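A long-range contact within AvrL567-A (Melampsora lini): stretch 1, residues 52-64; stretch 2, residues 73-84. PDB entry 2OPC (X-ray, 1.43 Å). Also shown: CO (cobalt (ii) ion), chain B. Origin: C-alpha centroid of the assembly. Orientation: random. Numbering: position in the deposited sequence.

Stretch 1, residues 52-64: EQAEELHFCVHIA
Stretch 2, residues 73-84: RARSLGTVNSNM

Two neighbouring antiparallel strands, one including His 58 to Ile 63 and the other running from Arg 75 to Asn 81, bring the stretches together. Their axes approach to 4.4 Å, with 138° between the chain directions. Residues 52 to 57 lead in as loop.

Most strand residues have extended angles, such as -133/145 for Phe 59 and -128/165 for Val 80. The register pairs His 58 with Asn 81 (CA-CA 4.3 Å), Phe 59 with Val 80 (CA-CA 5.4 Å) and Cys 60 with Thr 79 (CA-CA 4.4 Å). Further along, His 62 pairs with Ser 76 (CA-CA 4.5 Å) and Ile 63 with Arg 75 (CA-CA 5.3 Å). The register therefore gains one residue in stretch 2. This occurs at Leu 77 (-88/-8) and Gly 78 (125/-162). At the Gly 78 angles a CB would be jammed against the carbonyl O of Leu 77, so glycine suits the position.

Backbone hydrogen bonds run through the ladder. Phe 59 N donates to Val 80 O and Val 80 N to Phe 59 O, both at 2.9 Å. Val 61 N reaches Gly 78 O at 2.9 Å, while Leu 77 N reaches Val 61 O at 2.8 Å. Ile 63 N binds Arg 75 O at 2.8 Å, and Arg 75 N returns to Ile 63 O at 2.9 Å. Beyond the strands, Ser 82 N donates to Leu 57 O at 3.0 Å. Asn 81 to Met 84 form a type I turn, closed by Met 84 N to Asn 81 O at 3.1 Å.

Ser 82 points toward stretch 1 with chi1 p. Ser 82 OG accepts from Leu 57 N at 2.9 Å and 173°, so a small hydroxyl side chain continues the backbone pairing. Gln 53 (m, m) packs CG against Ser 82 CB at 3.7 Å, but its end leads away.

Phe 59, Val 61, Ile 63, Val 80 and Arg 75 share one face. Val 61 (t) is buried and places CG2 3.8 Å from Val 80 CG1 and CG1 4.1 Å from Leu 77 CD1. Ile 63 (t, t) sets CG2 4.0 Å from Leu 77 CG. Leu 77 is m, t; Val 80 is m. These branched aliphatic residues fill the space without polar groups. Phe 59 (m, chi2 -90°) brings CB to 4.1 Å from Val 80 CG2. The end of Arg 75 leads away, and its NH1 donates to Arg 73 O at 2.8 Å.

His 58, Cys 60, His 62, Ser 76, Thr 79 and Asn 81 occupy the other face. Asn 81 CB lies over the His 58 ring, 3.8 Å from its centroid. Cys 60 (t) and His 62 (chi1 m, chi2 -162°) sit two residues apart, so both can reach the cobalt ion: SG of Cys 60 at 2.3 Å and NE2 of His 62 at 2.0 Å. Cys 60 SG also lies 3.2 Å from Ser 76 OG. Ser 76 OG accepts from Gly 78 N at 2.9 Å, bracing the irregular segment. The stretches bury 922 Å² in total.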

# COMPACT_ATOMS: atom_id res chain seq x y z
N GLU A 52 18.52 -1.70 -9.15
CA GLU A 52 18.79 -3.11 -9.38
C GLU A 52 19.42 -3.77 -8.16
O GLU A 52 20.25 -3.16 -7.48
CB GLU A 52 19.69 -3.29 -10.60
CG GLU A 52 19.64 -4.68 -11.22
N GLN A 53 19.03 -5.01 -7.89
CA GLN A 53 19.44 -5.69 -6.67
C GLN A 53 20.24 -6.95 -6.98
O GLN A 53 19.83 -7.77 -7.80
CB GLN A 53 18.22 -6.04 -5.81
CG GLN A 53 17.45 -4.83 -5.31
CD GLN A 53 18.31 -3.89 -4.49
OE1 GLN A 53 19.06 -4.31 -3.61
NE2 GLN A 53 18.21 -2.60 -4.79
N ALA A 54 21.39 -7.09 -6.33
CA ALA A 54 22.23 -8.27 -6.50
C ALA A 54 21.49 -9.53 -6.03
O ALA A 54 21.72 -10.63 -6.55
CB ALA A 54 23.57 -8.11 -5.78
N GLU A 55 20.61 -9.36 -5.05
CA GLU A 55 19.75 -10.44 -4.58
C GLU A 55 18.35 -9.89 -4.34
O GLU A 55 18.21 -8.74 -3.93
CB GLU A 55 20.30 -11.05 -3.30
N GLU A 56 17.33 -10.71 -4.62
CA GLU A 56 15.93 -10.28 -4.49
C GLU A 56 15.62 -9.88 -3.05
O GLU A 56 15.90 -10.62 -2.10
CB GLU A 56 14.97 -11.38 -4.98
CG GLU A 56 13.50 -10.94 -5.10
CD GLU A 56 12.55 -12.11 -5.34
OE1 GLU A 56 13.00 -13.28 -5.18
OE2 GLU A 56 11.37 -11.87 -5.70
N LEU A 57 15.03 -8.70 -2.89
CA LEU A 57 14.64 -8.22 -1.57
C LEU A 57 13.12 -8.21 -1.46
O LEU A 57 12.41 -7.84 -2.40
CB LEU A 57 15.15 -6.80 -1.30
CG LEU A 57 16.64 -6.42 -1.32
CD1 LEU A 57 16.80 -4.92 -1.22
CD2 LEU A 57 17.35 -7.12 -0.16
N HIS A 58 12.62 -8.53 -0.26
CA HIS A 58 11.20 -8.64 0.01
C HIS A 58 10.83 -7.71 1.13
O HIS A 58 11.59 -7.51 2.08
CB HIS A 58 10.82 -10.07 0.44
CG HIS A 58 10.88 -11.07 -0.68
ND1 HIS A 58 12.05 -11.67 -1.09
CD2 HIS A 58 9.90 -11.56 -1.47
CE1 HIS A 58 11.79 -12.48 -2.11
NE2 HIS A 58 10.49 -12.44 -2.35
N PHE A 59 9.64 -7.14 1.00
CA PHE A 59 9.08 -6.20 1.98
C PHE A 59 7.65 -6.58 2.28
O PHE A 59 6.90 -6.97 1.38
CB PHE A 59 9.13 -4.77 1.42
CG PHE A 59 10.52 -4.29 1.20
CD1 PHE A 59 11.21 -3.62 2.22
CD2 PHE A 59 11.21 -4.65 0.03
CE1 PHE A 59 12.55 -3.25 2.06
CE2 PHE A 59 12.55 -4.28 -0.13
CZ PHE A 59 13.20 -3.59 0.90
N CYS A 60 7.26 -6.38 3.53
CA CYS A 60 5.87 -6.57 3.89
C CYS A 60 5.15 -5.22 3.77
O CYS A 60 5.69 -4.19 4.22
CB CYS A 60 5.89 -7.06 5.34
SG CYS A 60 4.30 -7.68 5.97
N VAL A 61 3.93 -5.24 3.20
CA VAL A 61 3.14 -3.99 3.01
C VAL A 61 2.20 -3.88 4.19
O VAL A 61 1.27 -4.70 4.33
CB VAL A 61 2.36 -4.01 1.70
CG1 VAL A 61 1.63 -2.70 1.50
CG2 VAL A 61 3.31 -4.27 0.55
N HIS A 62 2.47 -2.92 5.06
CA HIS A 62 1.64 -2.69 6.23
C HIS A 62 0.57 -1.68 5.90
O HIS A 62 0.80 -0.70 5.19
CB HIS A 62 2.52 -2.25 7.42
CG HIS A 62 3.27 -3.39 8.04
ND1 HIS A 62 3.84 -3.35 9.29
CD2 HIS A 62 3.46 -4.65 7.57
CE1 HIS A 62 4.40 -4.53 9.54
NE2 HIS A 62 4.16 -5.33 8.52
N ILE A 63 -0.61 -1.94 6.47
CA ILE A 63 -1.78 -1.06 6.28
C ILE A 63 -2.42 -0.83 7.65
O ILE A 63 -2.55 -1.76 8.45
CB ILE A 63 -2.79 -1.69 5.29
CG1 ILE A 63 -3.95 -0.72 5.00
CG2 ILE A 63 -3.30 -3.04 5.75
CD1 ILE A 63 -4.67 -1.03 3.70
N ALA A 64 -2.80 0.43 7.91
CA ALA A 64 -3.46 0.77 9.18
C ALA A 64 -4.95 0.46 9.09
O ALA A 64 -5.54 0.45 8.01
CB ALA A 64 -3.27 2.22 9.47
N ARG A 73 -2.08 -1.24 15.76
CA ARG A 73 -1.30 -2.31 15.12
C ARG A 73 -1.57 -2.40 13.64
O ARG A 73 -2.73 -2.44 13.19
CB ARG A 73 -1.63 -3.67 15.72
CG ARG A 73 -1.39 -3.80 17.22
CD ARG A 73 0.01 -3.32 17.71
NE ARG A 73 1.13 -3.84 16.93
CZ ARG A 73 1.68 -5.05 17.11
NH1 ARG A 73 1.16 -5.88 18.01
NH2 ARG A 73 2.72 -5.41 16.36
N ALA A 74 -0.51 -2.49 12.87
CA ALA A 74 -0.62 -2.66 11.43
C ALA A 74 -1.11 -4.05 11.08
O ALA A 74 -0.81 -5.03 11.80
CB ALA A 74 0.73 -2.39 10.76
N ARG A 75 -1.87 -4.13 9.99
CA ARG A 75 -2.11 -5.39 9.31
C ARG A 75 -1.24 -5.42 8.05
O ARG A 75 -0.51 -4.46 7.78
CB ARG A 75 -3.60 -5.57 8.98
CG ARG A 75 -4.45 -6.11 10.17
CD ARG A 75 -4.51 -5.17 11.36
NE ARG A 75 -5.58 -5.54 12.29
CZ ARG A 75 -5.90 -4.82 13.36
NH1 ARG A 75 -5.23 -3.71 13.64
NH2 ARG A 75 -6.92 -5.18 14.12
N SER A 76 -1.26 -6.54 7.33
CA SER A 76 -0.44 -6.65 6.12
C SER A 76 -1.30 -6.94 4.92
O SER A 76 -2.26 -7.73 5.01
CB SER A 76 0.56 -7.79 6.29
OG SER A 76 1.27 -7.99 5.05
N LEU A 77 -0.95 -6.29 3.81
CA LEU A 77 -1.61 -6.61 2.54
C LEU A 77 -0.91 -7.76 1.80
O LEU A 77 -1.41 -8.29 0.79
CB LEU A 77 -1.67 -5.40 1.62
CG LEU A 77 -2.57 -4.25 2.03
CD1 LEU A 77 -2.44 -3.14 1.03
CD2 LEU A 77 -4.05 -4.67 2.08
N GLY A 78 0.23 -8.18 2.30
CA GLY A 78 1.04 -9.16 1.60
C GLY A 78 2.44 -8.59 1.40
O GLY A 78 2.83 -7.68 2.14
N THR A 79 3.19 -9.17 0.48
CA THR A 79 4.58 -8.73 0.27
C THR A 79 4.82 -8.25 -1.13
O THR A 79 4.10 -8.63 -2.09
CB THR A 79 5.58 -9.86 0.57
OG1 THR A 79 5.36 -10.93 -0.34
CG2 THR A 79 5.45 -10.36 2.00
N VAL A 80 5.84 -7.40 -1.25
CA VAL A 80 6.34 -7.00 -2.57
C VAL A 80 7.83 -7.22 -2.60
O VAL A 80 8.45 -7.47 -1.57
CB VAL A 80 6.00 -5.53 -2.86
CG1 VAL A 80 4.46 -5.34 -2.96
CG2 VAL A 80 6.58 -4.59 -1.78
N ASN A 81 8.42 -7.20 -3.80
CA ASN A 81 9.83 -7.55 -3.92
C ASN A 81 10.46 -6.85 -5.10
O ASN A 81 9.79 -6.30 -5.96
CB ASN A 81 9.96 -9.08 -3.98
CG ASN A 81 9.29 -9.67 -5.23
OD1 ASN A 81 9.72 -9.42 -6.35
ND2 ASN A 81 8.20 -10.45 -5.04
N SER A 82 11.79 -6.90 -5.13
CA SER A 82 12.55 -6.20 -6.15
C SER A 82 12.47 -6.88 -7.52
O SER A 82 12.98 -6.31 -8.50
CB SER A 82 14.00 -6.02 -5.69
OG SER A 82 14.60 -7.23 -5.33
N ASN A 83 11.82 -8.03 -7.62
CA ASN A 83 11.59 -8.61 -8.95
C ASN A 83 10.31 -8.09 -9.59
O ASN A 83 9.99 -8.43 -10.72
CB ASN A 83 11.63 -10.15 -8.95
CG ASN A 83 13.01 -10.68 -8.76
OD1 ASN A 83 13.99 -10.01 -9.04
ND2 ASN A 83 13.09 -11.92 -8.30
N MET A 84 9.61 -7.19 -8.89
CA MET A 84 8.41 -6.56 -9.45
C MET A 84 8.77 -5.28 -10.22
O MET A 84 8.08 -4.25 -10.12
CB MET A 84 7.44 -6.21 -8.30
CG MET A 84 6.88 -7.46 -7.67
SD MET A 84 5.86 -6.99 -6.26
CE MET A 84 5.04 -8.53 -5.88
CO CO B . 4.44 -7.30 8.24